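Side-chain contact in cell wall surface anchor family protein (Streptococcus agalactiae serogroup V, PDB 3TW0), which forms the adhesive tip of the group B streptococcal pilus, where its metal-binding von Willebrand factor A-type domain probably mediates attachment to the host: residues D113-E116 against V117-L120. The protein carries 2 engineered substitutions. Residues are numbered along the deposited sequence; the frame is centred on the assembly and turned at random.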
loop_
_atom_site.group_PDB
_atom_site.type_symbol
_atom_site.label_atom_id
_atom_site.label_comp_id
_atom_site.label_asym_id
_atom_site.label_seq_id
_atom_site.Cartn_x
_atom_site.Cartn_y
_atom_site.Cartn_z
ATOM N N ASP A 113 -0.629 -20.226 21.534
ATOM C CA ASP A 113 0.074 -20.142 22.790
ATOM C C ASP A 113 -0.256 -18.820 23.472
ATOM O O ASP A 113 -0.041 -17.744 22.895
ATOM C CB ASP A 113 1.575 -20.292 22.599
ATOM C CG ASP A 113 2.314 -20.238 23.905
ATOM O OD1 ASP A 113 2.453 -19.146 24.481
ATOM O OD2 ASP A 113 2.751 -21.292 24.362
ATOM N N ALA A 114 -0.746 -18.904 24.711
ATOM C CA ALA A 114 -1.243 -17.728 25.419
ATOM C C ALA A 114 -0.188 -16.654 25.657
ATOM O O ALA A 114 -0.502 -15.457 25.618
ATOM C CB ALA A 114 -1.937 -18.118 26.731
ATOM N N ASN A 115 1.051 -17.069 25.908
ATOM C CA ASN A 115 2.141 -16.107 26.082
ATOM C C ASN A 115 2.520 -15.419 24.768
ATOM O O ASN A 115 2.816 -14.223 24.747
ATOM C CB ASN A 115 3.377 -16.754 26.721
ATOM C CG ASN A 115 3.086 -17.382 28.085
ATOM O OD1 ASN A 115 3.150 -18.598 28.235
ATOM N ND2 ASN A 115 2.773 -16.555 29.077
ATOM N N GLU A 116 2.524 -16.184 23.686
ATOM C CA GLU A 116 2.709 -15.645 22.331
ATOM C C GLU A 116 1.588 -14.694 21.933
ATOM O O GLU A 116 1.839 -13.658 21.331
ATOM C CB GLU A 116 2.881 -16.771 21.318
ATOM C CG GLU A 116 4.188 -17.534 21.576
ATOM C CD GLU A 116 4.613 -18.505 20.463
ATOM O OE1 GLU A 116 3.768 -19.062 19.757
ATOM O OE2 GLU A 116 5.832 -18.706 20.298
ATOM N N VAL A 117 0.358 -15.025 22.302
ATOM C CA VAL A 117 -0.771 -14.125 22.050
ATOM C C VAL A 117 -0.491 -12.771 22.711
ATOM O O VAL A 117 -0.658 -11.726 22.074
ATOM C CB VAL A 117 -2.103 -14.745 22.523
ATOM C CG1 VAL A 117 -3.286 -13.774 22.340
ATOM C CG2 VAL A 117 -2.358 -16.017 21.753
ATOM N N ASN A 118 -0.034 -12.808 23.970
ATOM C CA ASN A 118 0.376 -11.626 24.725
ATOM C C ASN A 118 1.470 -10.809 24.029
ATOM O O ASN A 118 1.466 -9.584 24.093
ATOM C CB ASN A 118 0.938 -12.024 26.094
ATOM C CG ASN A 118 -0.127 -12.446 27.096
ATOM O OD1 ASN A 118 -1.318 -12.162 26.940
ATOM N ND2 ASN A 118 0.313 -13.127 28.148
ATOM N N ILE A 119 2.438 -11.485 23.420
ATOM C CA ILE A 119 3.472 -10.784 22.649
ATOM C C ILE A 119 2.822 -10.054 21.470
ATOM O O ILE A 119 3.079 -8.862 21.257
ATOM C CB ILE A 119 4.538 -11.730 22.099
ATOM C CG1 ILE A 119 5.316 -12.364 23.243
ATOM C CG2 ILE A 119 5.499 -10.976 21.221
ATOM C CD1 ILE A 119 6.008 -13.636 22.840
ATOM N N LEU A 120 1.985 -10.774 20.723
ATOM C CA LEU A 120 1.225 -10.168 19.600
ATOM C C LEU A 120 0.509 -8.885 20.036
ATOM O O LEU A 120 0.736 -7.807 19.472
ATOM C CB LEU A 120 0.260 -11.203 19.006
ATOM C CG LEU A 120 -0.522 -10.897 17.739
ATOM C CD1 LEU A 120 -0.928 -12.201 17.065
ATOM C CD2 LEU A 120 -1.711 -10.030 18.075
#
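V117 and D113 meet at the first turn of helix 114-122, where V117 N donates to D113 O at 2.8 Å. Three more i to i+4 bonds continue the ladder: N118 N to A114 O, I119 N to N115 O, and L120 N to E116 O at 3.0 Å, the straightest of the four at 174°. All four carbonyls from D113 to E116 are therefore engaged.

The amides of N115 and E116 come too early for a helical carbonyl, and D113 OD1 takes both. E116 N lies 3.1 Å from D113 OD1, on the anti side of the carboxylate and near its plane; the bond from N115 N to D113 OD1 is weak, bent to 122°. With CG anti to the backbone N (chi1 -179°), D113 carries its carboxylate over these amides, a position in which the helix dipole would probably favour the negative charge. T111 OG1, outside the two segments, bonds both D113 N and E116 OE1.

The remaining side-chain contacts across the turn set aliphatic carbons against carbonyl oxygens already engaged in the backbone ladder, and none is a hydrogen bond. V117 CG2 comes within 3.1 Å of D113 O, while I119 CG1, beside its backbone N, passes 3.5 Å from N115 O. N118 CB rests 3.2 Å from N115 O. V117 and L120 pack on I45 of helix 33-48, and L120 also reaches V56 and L58 of strand 55-61. The arrangement is an aspartate N-cap followed by the first turns of a short surface helix, packed beside the outermost strand, 55-61, of the parallel sheet in the von Willebrand factor A-type domain.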